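Local coordinates for decaprenyl diphosphate synthase (PDB 3MZV), which probably makes long all-trans polyprenyl diphosphates for quinone side chains by adding isopentenyl diphosphate units to farnesyl diphosphate with the help of magnesium, at residues 127-132 with 139-144; 80-85 with 181-186; 85-90 with 122-127. One frame throughout, in Å; residues are numbered along the deposited sequence.

Overall arrangement
The three contacts form one continuous patch of the all-helical isoprenoid synthase fold, their centres about 10 to 12 Å apart. Interactions 2 and 3 both use helix 74-96 and share Ile85, which gives CG2 to interaction 2 and CG1 to interaction 3. Helix 114-133 serves interactions 1 and 3, and Ser128 CB of interaction 1 meets Phe84 CB of interaction 2 at 3.5 Å. Interaction 2 lies deepest, about 9 Å from the chain centre to its own centre, whereas interactions 1 and 3 reach the second subunit. Just past residues 85-90, at the C-terminal end of helix 74-96, comes the first aspartate-rich DDxxD motif, which binds magnesium and diphosphate in this family.

Interaction 1. Residues 127-132 with 139-144; sequences RSFQLM and RVMEIL
Met132 and Met141 form the apolar core of the packing between 127-132 and 139-144. CB of Met132 lies 3.9 Å from CG of Met141, and the two chains run alongside in opposite senses. Bends at chi2 and chi3 fold the Met132 chain so that its methyl CE comes within 3.6 Å of Val140 CG2 and 4.2 Å of Leu144 CD1. These CE contacts are less certain, because Met132 has two modelled conformers.

Phe129 makes a different kind of contact, bringing the rim of its ring to the helix backbone. Its CE2 is 3.7 Å from the carbonyl O of Met141 and its CZ 3.8 Å from the carbonyl C of Leu144, both in the ring plane. Met141 returns the approach, its CE lying 4.0 Å from Phe129 O.

None of the polar bonds joins the two segments. Arg127 NE donates to Gln130 OE1 at 2.9 Å with a bent N-H...O angle of 131°. Gln130 NE2 goes on to Glu142 OE2 of the second subunit, and the Phe129 ring meets Phe129 of that subunit.

Helices 114-133 and 138-161 form a hairpin; the axes of 127-132 and 139-144 are nearly antiparallel (162°) and 10.7 Å apart. Cohesion between them is mainly dispersive, perhaps with a weak electrostatic term where the Phe129 rim faces Met141 O, while polar groups bond within their segment or to the second subunit.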
loop_
_atom_site.group_PDB
_atom_site.type_symbol
_atom_site.label_atom_id
_atom_site.label_comp_id
_atom_site.label_asym_id
_atom_site.label_seq_id
_atom_site.Cartn_x
_atom_site.Cartn_y
_atom_site.Cartn_z
ATOM N N ARG B 127 -8.992 1.227 -1.636
ATOM C CA ARG B 127 -10.304 1.812 -1.590
ATOM C C ARG B 127 -10.252 3.330 -1.786
ATOM O O ARG B 127 -11.154 3.902 -2.380
ATOM C CB ARG B 127 -10.952 1.477 -0.242
ATOM C CG ARG B 127 -11.295 -0.024 -0.107
ATOM C CD ARG B 127 -12.707 -0.476 -0.464
ATOM N NE ARG B 127 -12.786 -0.999 -1.806
ATOM C CZ ARG B 127 -13.258 -2.184 -2.231
ATOM N NH1 ARG B 127 -13.208 -2.405 -3.525
ATOM N NH2 ARG B 127 -13.790 -3.140 -1.462
ATOM N N SER B 128 -9.217 3.956 -1.285
ATOM C CA SER B 128 -9.109 5.381 -1.433
ATOM C C SER B 128 -8.892 5.775 -2.884
ATOM O O SER B 128 -9.445 6.782 -3.324
ATOM C CB SER B 128 -8.053 5.964 -0.512
ATOM O OG SER B 128 -6.727 5.893 -1.006
ATOM N N PHE B 129 -8.076 5.013 -3.624
ATOM C CA PHE B 129 -7.951 5.296 -5.046
ATOM C C PHE B 129 -9.193 4.958 -5.843
ATOM O O PHE B 129 -9.528 5.668 -6.761
ATOM C CB PHE B 129 -6.646 4.746 -5.610
ATOM C CG PHE B 129 -5.537 5.659 -5.321
ATOM C CD1 PHE B 129 -4.971 5.657 -4.074
ATOM C CD2 PHE B 129 -5.161 6.657 -6.251
ATOM C CE1 PHE B 129 -3.983 6.552 -3.752
ATOM C CE2 PHE B 129 -4.175 7.535 -5.937
ATOM C CZ PHE B 129 -3.589 7.484 -4.667
ATOM N N GLN B 130 -9.896 3.900 -5.474
ATOM C CA GLN B 130 -11.144 3.575 -6.107
ATOM C C GLN B 130 -12.102 4.738 -5.958
ATOM O O GLN B 130 -12.721 5.172 -6.949
ATOM C CB GLN B 130 -11.731 2.301 -5.508
ATOM C CG GLN B 130 -12.928 1.780 -6.236
ATOM C CD GLN B 130 -13.556 0.605 -5.521
ATOM O OE1 GLN B 130 -13.402 0.439 -4.291
ATOM N NE2 GLN B 130 -14.272 -0.208 -6.269
ATOM N N LEU B 131 -12.190 5.253 -4.728
ATOM C CA LEU B 131 -13.027 6.395 -4.414
ATOM C C LEU B 131 -12.690 7.625 -5.279
ATOM O O LEU B 131 -13.612 8.267 -5.812
ATOM C CB LEU B 131 -12.858 6.728 -2.940
ATOM C CG LEU B 131 -13.552 7.985 -2.394
ATOM C CD1 LEU B 131 -15.037 7.943 -2.669
ATOM C CD2 LEU B 131 -13.285 8.128 -0.935
ATOM N N MET B 132 -11.384 7.895 -5.471
ATOM C CA MET B 132 -10.962 9.054 -6.249
ATOM C C MET B 132 -11.455 9.059 -7.681
ATOM O O MET B 132 -11.653 10.133 -8.240
ATOM C CB MET B 132 -9.455 9.172 -6.226
ATOM C CG MET B 132 -8.950 9.667 -4.935
ATOM S SD MET B 132 -9.733 11.195 -4.518
ATOM C CE MET B 132 -9.181 12.082 -5.979
ATOM N N ARG B 139 -5.847 14.608 -12.727
ATOM C CA ARG B 139 -4.793 15.404 -12.157
ATOM C C ARG B 139 -4.643 15.214 -10.630
ATOM O O ARG B 139 -3.516 14.997 -10.170
ATOM C CB ARG B 139 -4.995 16.891 -12.485
ATOM C CG ARG B 139 -3.887 17.741 -12.020
ATOM C CD ARG B 139 -4.050 19.207 -12.503
ATOM N NE ARG B 139 -3.045 20.081 -11.888
ATOM C CZ ARG B 139 -3.130 21.414 -11.848
ATOM N NH1 ARG B 139 -4.170 22.018 -12.392
ATOM N NH2 ARG B 139 -2.192 22.138 -11.261
ATOM N N VAL B 140 -5.739 15.260 -9.864
ATOM C CA VAL B 140 -5.639 15.131 -8.412
ATOM C C VAL B 140 -5.259 13.690 -8.019
ATOM O O VAL B 140 -4.560 13.431 -7.031
ATOM C CB VAL B 140 -6.931 15.628 -7.659
ATOM C CG1 VAL B 140 -7.164 17.104 -7.992
ATOM C CG2 VAL B 140 -8.184 14.805 -8.048
ATOM N N MET B 141 -5.680 12.747 -8.823
ATOM C CA MET B 141 -5.300 11.380 -8.623
ATOM C C MET B 141 -3.806 11.189 -8.796
ATOM O O MET B 141 -3.193 10.489 -8.010
ATOM C CB MET B 141 -6.030 10.431 -9.612
ATOM C CG MET B 141 -7.535 10.332 -9.378
ATOM S SD MET B 141 -8.398 9.076 -10.449
ATOM C CE MET B 141 -7.742 7.531 -9.790
ATOM N N GLU B 142 -3.229 11.753 -9.860
ATOM C CA GLU B 142 -1.813 11.662 -10.060
ATOM C C GLU B 142 -1.050 12.305 -8.882
ATOM O O GLU B 142 -0.052 11.773 -8.425
ATOM C CB GLU B 142 -1.424 12.336 -11.408
ATOM C CG GLU B 142 0.041 12.203 -11.842
ATOM C CD GLU B 142 1.083 13.080 -11.113
ATOM O OE1 GLU B 142 0.755 14.141 -10.566
ATOM O OE2 GLU B 142 2.260 12.667 -11.118
ATOM N N ILE B 143 -1.536 13.433 -8.399
ATOM C CA ILE B 143 -0.915 14.125 -7.272
ATOM C C ILE B 143 -0.921 13.291 -5.994
ATOM O O ILE B 143 0.079 13.217 -5.297
ATOM C CB ILE B 143 -1.641 15.470 -7.034
ATOM C CG1 ILE B 143 -1.207 16.449 -8.159
ATOM C CG2 ILE B 143 -1.368 16.043 -5.607
ATOM C CD1 ILE B 143 -1.871 17.826 -8.195
ATOM N N LEU B 144 -2.062 12.704 -5.678
ATOM C CA LEU B 144 -2.195 11.919 -4.462
ATOM C C LEU B 144 -1.423 10.597 -4.558
ATOM O O LEU B 144 -0.842 10.150 -3.558
ATOM C CB LEU B 144 -3.653 11.733 -4.135
ATOM C CG LEU B 144 -4.449 12.960 -3.639
ATOM C CD1 LEU B 144 -5.899 12.613 -3.470
ATOM C CD2 LEU B 144 -3.894 13.464 -2.341
#

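Interaction 2. Residues 80-85 with 181-186; sequences ATVEFI and AALFSA
Leu183 reaches from 181-186 to 80-85 and meets both Val82 and Ile85. The side-chain contacts are apolar. CG, held anti to the backbone N (chi1 -168°), stands 4.3 Å from Val82 CG1, and the two methyls beyond it part company. CD1 goes to Ile85, 4.1 Å from CG2, the two side chains meeting at a slant. CD2 instead packs against the backbone, 3.9 Å from the carbonyl O of Val82. One leucine thus reaches residues three apart, on the same side of the opposing helix, where Val82 and Ile85 both direct their CB atoms toward 181-186. The closest pair of CA atoms, Val82 and Leu183, is 7.3 Å apart.

Both segments belong to the helical bundle of the isoprenoid synthase fold, in which the two aspartate-rich motifs lie at the C-terminal ends of helices 74-96 and 199-224. Helix 169-194 packs against both, here through Leu183 on the one hand and through Ala181 and Ser185 on the other, the last touching Phe206 and Asp210. Ala186 turns its CB toward helix 74-96 but packs on Ala147 of helix 138-161.

Polar groups are engaged away from this apolar seam. Glu83, its CB directed away from 181-186, forms a salt bridge through OE2 with Arg55 NH1, and Thr81 OG1 is hydrogen-bonded to His77 O.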
loop_
_atom_site.group_PDB
_atom_site.type_symbol
_atom_site.label_atom_id
_atom_site.label_comp_id
_atom_site.label_asym_id
_atom_site.label_seq_id
_atom_site.Cartn_x
_atom_site.Cartn_y
_atom_site.Cartn_z
ATOM N N ALA B 80 -11.393 12.603 2.304
ATOM C CA ALA B 80 -11.447 11.215 2.756
ATOM C C ALA B 80 -10.211 10.399 2.255
ATOM O O ALA B 80 -9.592 9.646 2.990
ATOM C CB ALA B 80 -12.711 10.572 2.334
ATOM N N THR B 81 -9.831 10.615 1.002
ATOM C CA THR B 81 -8.690 9.933 0.440
ATOM C C THR B 81 -7.393 10.305 1.147
ATOM O O THR B 81 -6.593 9.435 1.504
ATOM C CB THR B 81 -8.555 10.198 -1.130
ATOM O OG1 THR B 81 -9.736 9.761 -1.815
ATOM C CG2 THR B 81 -7.325 9.498 -1.676
ATOM N N VAL B 82 -7.202 11.584 1.405
ATOM C CA VAL B 82 -6.055 12.064 2.184
ATOM C C VAL B 82 -6.017 11.384 3.575
ATOM O O VAL B 82 -4.986 10.926 4.023
ATOM C CB VAL B 82 -6.132 13.593 2.318
ATOM C CG1 VAL B 82 -5.194 14.102 3.402
ATOM C CG2 VAL B 82 -5.777 14.234 0.980
ATOM N N GLU B 83 -7.151 11.258 4.219
ATOM C CA GLU B 83 -7.175 10.615 5.495
ATOM C C GLU B 83 -6.921 9.119 5.409
ATOM O O GLU B 83 -6.223 8.574 6.273
ATOM C CB GLU B 83 -8.499 10.848 6.179
ATOM C CG GLU B 83 -8.441 10.419 7.638
ATOM C CD GLU B 83 -7.750 11.397 8.553
ATOM O OE1 GLU B 83 -6.687 11.979 8.205
ATOM O OE2 GLU B 83 -8.279 11.569 9.682
ATOM N N PHE B 84 -7.511 8.455 4.401
ATOM C CA PHE B 84 -7.213 7.029 4.157
ATOM C C PHE B 84 -5.705 6.807 3.955
ATOM O O PHE B 84 -5.120 5.862 4.502
ATOM C CB PHE B 84 -7.975 6.499 2.940
ATOM C CG PHE B 84 -9.409 6.078 3.226
ATOM C CD1 PHE B 84 -9.713 5.222 4.255
ATOM C CD2 PHE B 84 -10.425 6.474 2.375
ATOM C CE1 PHE B 84 -11.027 4.785 4.462
ATOM C CE2 PHE B 84 -11.716 6.027 2.539
ATOM C CZ PHE B 84 -12.019 5.183 3.608
ATOM N N ILE B 85 -5.073 7.653 3.151
ATOM C CA ILE B 85 -3.647 7.531 2.910
ATOM C C ILE B 85 -2.852 7.709 4.208
ATOM O O ILE B 85 -1.939 6.926 4.513
ATOM C CB ILE B 85 -3.165 8.525 1.812
ATOM C CG1 ILE B 85 -3.748 8.123 0.448
ATOM C CG2 ILE B 85 -1.664 8.553 1.743
ATOM C CD1 ILE B 85 -3.642 9.232 -0.600
ATOM N N ALA B 181 5.542 16.309 4.992
ATOM C CA ALA B 181 5.068 17.520 4.303
ATOM C C ALA B 181 4.320 17.204 3.016
ATOM O O ALA B 181 3.396 17.932 2.668
ATOM C CB ALA B 181 6.210 18.463 3.981
ATOM N N ALA B 182 4.746 16.142 2.325
ATOM C CA ALA B 182 4.203 15.803 1.010
ATOM C C ALA B 182 2.712 15.594 1.060
ATOM O O ALA B 182 2.033 15.989 0.135
ATOM C CB ALA B 182 4.899 14.588 0.412
ATOM N N LEU B 183 2.194 14.995 2.127
ATOM C CA LEU B 183 0.765 14.804 2.225
ATOM C C LEU B 183 0.024 16.064 2.580
ATOM O O LEU B 183 -1.121 16.253 2.138
ATOM C CB LEU B 183 0.396 13.650 3.160
ATOM C CG LEU B 183 -1.035 13.105 3.182
ATOM C CD1 LEU B 183 -1.476 12.660 1.766
ATOM C CD2 LEU B 183 -1.183 11.967 4.254
ATOM N N PHE B 184 0.631 16.927 3.401
ATOM C CA PHE B 184 0.019 18.241 3.708
ATOM C C PHE B 184 -0.064 19.090 2.437
ATOM O O PHE B 184 -1.084 19.688 2.161
ATOM C CB PHE B 184 0.880 19.069 4.699
ATOM C CG PHE B 184 0.694 18.752 6.130
ATOM C CD1 PHE B 184 0.915 17.498 6.620
ATOM C CD2 PHE B 184 0.473 19.774 7.035
ATOM C CE1 PHE B 184 0.817 17.237 7.993
ATOM C CE2 PHE B 184 0.399 19.515 8.388
ATOM C CZ PHE B 184 0.533 18.238 8.858
ATOM N N SER B 185 1.022 19.162 1.674
ATOM C CA SER B 185 1.030 19.918 0.433
ATOM C C SER B 185 0.079 19.348 -0.639
ATOM O O SER B 185 -0.606 20.124 -1.328
ATOM C CB SER B 185 2.436 20.090 -0.162
ATOM O OG SER B 185 3.136 18.887 -0.435
ATOM N N ALA B 186 0.057 18.031 -0.779
ATOM C CA ALA B 186 -0.933 17.367 -1.658
ATOM C C ALA B 186 -2.351 17.725 -1.235
ATOM O O ALA B 186 -3.223 18.023 -2.095
ATOM C CB ALA B 186 -0.735 15.779 -1.664
#

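Interaction 3. Residues 85-90 with 122-127; sequences IHTATL and DYLFAR
The ring of Phe125 takes Ile85 at a slant, neither squarely on a face nor at the rim: CG1 of the isoleucine is 4.1 Å from ring atom CE2. With CG anti to the backbone N (chi1 -170°), the ring swings toward 85-90 even though its CB does not point there. The same ring meets Phe129 of the second subunit with planes nearly parallel, about 5° apart, and Phe129 of its own chain at a much steeper inclination. Two other flat groups are covered from within their own helices. The face of Tyr123 carries CG of Arg127, 3.7 Å above the ring and displaced toward its rim. His86 likewise has CG of Leu90 over one face.

Beside the ring, Ala88 CB approaches Phe125 CB to 4.3 Å, and Thr87 CG2 touches Leu124 CD1 at 4.0 Å. The Thr87 methyl makes that contact while its OG1 bonds to Glu83 O. The small Ala88 and Thr87 suit an axis separation of only 8.5 Å between segments inclined at 160°, close to antiparallel. Ala88 is also the fifth residue before the first aspartate-rich motif, a position that lines the chain-elongation pocket in related synthases.

The polar bonds run largely along each helix. Thr89 OG1 donates to Ile85 O at 2.9 Å from above the carbonyl plane, opposite the face approached by Thr89 N. Arg127 NH2 donates to Tyr123 OH at 2.7 Å, and that hydroxyl also bonds Ser34 O. Asp122 OD2 pairs with His92 ND1 of the second subunit.

Hydroxyls and charges are thus bonded within their own helices, to Ser34 or to the second subunit, and the helices meet through aliphatic carbons and one aromatic ring, a contact governed by shape that also ties helix 74-96 to the subunit boundary.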
loop_
_atom_site.group_PDB
_atom_site.type_symbol
_atom_site.label_atom_id
_atom_site.label_comp_id
_atom_site.label_asym_id
_atom_site.label_seq_id
_atom_site.Cartn_x
_atom_site.Cartn_y
_atom_site.Cartn_z
ATOM N N ILE B 85 -5.073 7.653 3.151
ATOM C CA ILE B 85 -3.647 7.531 2.910
ATOM C C ILE B 85 -2.852 7.709 4.208
ATOM O O ILE B 85 -1.939 6.926 4.513
ATOM C CB ILE B 85 -3.165 8.525 1.812
ATOM C CG1 ILE B 85 -3.748 8.123 0.448
ATOM C CG2 ILE B 85 -1.664 8.553 1.743
ATOM C CD1 ILE B 85 -3.642 9.232 -0.600
ATOM N N HIS B 86 -3.227 8.704 5.005
ATOM C CA HIS B 86 -2.544 8.929 6.273
ATOM C C HIS B 86 -2.724 7.709 7.151
ATOM O O HIS B 86 -1.750 7.253 7.749
ATOM C CB HIS B 86 -3.069 10.186 6.944
ATOM C CG HIS B 86 -2.524 10.428 8.310
ATOM N ND1 HIS B 86 -1.186 10.630 8.548
ATOM C CD2 HIS B 86 -3.145 10.546 9.509
ATOM C CE1 HIS B 86 -0.996 10.839 9.835
ATOM N NE2 HIS B 86 -2.170 10.787 10.442
ATOM N N THR B 87 -3.942 7.168 7.216
ATOM C CA THR B 87 -4.216 6.058 8.092
ATOM C C THR B 87 -3.431 4.810 7.665
ATOM O O THR B 87 -2.852 4.093 8.503
ATOM C CB THR B 87 -5.743 5.756 8.162
ATOM O OG1 THR B 87 -6.463 6.928 8.585
ATOM C CG2 THR B 87 -6.040 4.640 9.108
ATOM N N ALA B 88 -3.444 4.513 6.364
ATOM C CA ALA B 88 -2.653 3.409 5.809
ATOM C C ALA B 88 -1.200 3.571 6.141
ATOM O O ALA B 88 -0.555 2.571 6.518
ATOM C CB ALA B 88 -2.842 3.310 4.203
ATOM N N THR B 89 -0.669 4.802 6.009
ATOM C CA THR B 89 0.739 5.123 6.325
ATOM C C THR B 89 1.077 4.810 7.800
ATOM O O THR B 89 2.128 4.206 8.131
ATOM C CB THR B 89 1.084 6.595 5.984
ATOM O OG1 THR B 89 0.986 6.776 4.557
ATOM C CG2 THR B 89 2.543 6.891 6.417
ATOM N N LEU B 90 0.155 5.190 8.692
ATOM C CA LEU B 90 0.351 4.923 10.127
ATOM C C LEU B 90 0.357 3.444 10.405
ATOM O O LEU B 90 1.201 2.979 11.156
ATOM C CB LEU B 90 -0.760 5.577 10.965
ATOM C CG LEU B 90 -0.733 7.093 10.960
ATOM C CD1 LEU B 90 -1.917 7.599 11.798
ATOM C CD2 LEU B 90 0.585 7.702 11.475
ATOM N N ASP B 122 -3.239 -1.791 3.195
ATOM C CA ASP B 122 -3.359 -1.957 1.722
ATOM C C ASP B 122 -4.825 -1.795 1.218
ATOM O O ASP B 122 -5.109 -1.173 0.170
ATOM C CB ASP B 122 -2.829 -3.334 1.276
ATOM C CG ASP B 122 -1.303 -3.475 1.414
ATOM O OD1 ASP B 122 -0.623 -2.475 1.516
ATOM O OD2 ASP B 122 -0.805 -4.620 1.375
ATOM N N TYR B 123 -5.740 -2.416 1.949
ATOM C CA TYR B 123 -7.162 -2.304 1.672
ATOM C C TYR B 123 -7.627 -0.852 1.629
ATOM O O TYR B 123 -8.323 -0.473 0.701
ATOM C CB TYR B 123 -7.994 -3.070 2.711
ATOM C CG TYR B 123 -9.458 -3.220 2.311
ATOM C CD1 TYR B 123 -9.841 -4.102 1.305
ATOM C CD2 TYR B 123 -10.449 -2.422 2.899
ATOM C CE1 TYR B 123 -11.179 -4.257 0.940
ATOM C CE2 TYR B 123 -11.794 -2.586 2.536
ATOM C CZ TYR B 123 -12.143 -3.478 1.560
ATOM O OH TYR B 123 -13.474 -3.643 1.185
ATOM N N LEU B 124 -7.245 -0.057 2.619
ATOM C CA LEU B 124 -7.653 1.335 2.686
ATOM C C LEU B 124 -7.029 2.164 1.560
ATOM O O LEU B 124 -7.678 3.029 0.973
ATOM C CB LEU B 124 -7.249 1.950 4.019
ATOM C CG LEU B 124 -7.824 1.199 5.236
ATOM C CD1 LEU B 124 -7.434 1.886 6.509
ATOM C CD2 LEU B 124 -9.333 1.063 5.096
ATOM N N PHE B 125 -5.761 1.909 1.297
ATOM C CA PHE B 125 -5.088 2.579 0.218
ATOM C C PHE B 125 -5.815 2.321 -1.109
ATOM O O PHE B 125 -6.043 3.237 -1.876
ATOM C CB PHE B 125 -3.647 2.109 0.119
ATOM C CG PHE B 125 -2.826 2.952 -0.832
ATOM C CD1 PHE B 125 -2.410 2.446 -2.055
ATOM C CD2 PHE B 125 -2.561 4.276 -0.542
ATOM C CE1 PHE B 125 -1.660 3.231 -2.952
ATOM C CE2 PHE B 125 -1.824 5.071 -1.424
ATOM C CZ PHE B 125 -1.363 4.527 -2.657
ATOM N N ALA B 126 -6.114 1.077 -1.397
ATOM C CA ALA B 126 -6.830 0.703 -2.619
ATOM C C ALA B 126 -8.223 1.345 -2.711
ATOM O O ALA B 126 -8.595 1.927 -3.727
ATOM C CB ALA B 126 -6.949 -0.829 -2.718
ATOM N N ARG B 127 -8.992 1.227 -1.636
ATOM C CA ARG B 127 -10.304 1.812 -1.590
ATOM C C ARG B 127 -10.252 3.330 -1.786
ATOM O O ARG B 127 -11.154 3.902 -2.380
ATOM C CB ARG B 127 -10.952 1.477 -0.242
ATOM C CG ARG B 127 -11.295 -0.024 -0.107
ATOM C CD ARG B 127 -12.707 -0.476 -0.464
ATOM N NE ARG B 127 -12.786 -0.999 -1.806
ATOM C CZ ARG B 127 -13.258 -2.184 -2.231
ATOM N NH1 ARG B 127 -13.208 -2.405 -3.525
ATOM N NH2 ARG B 127 -13.790 -3.140 -1.462
#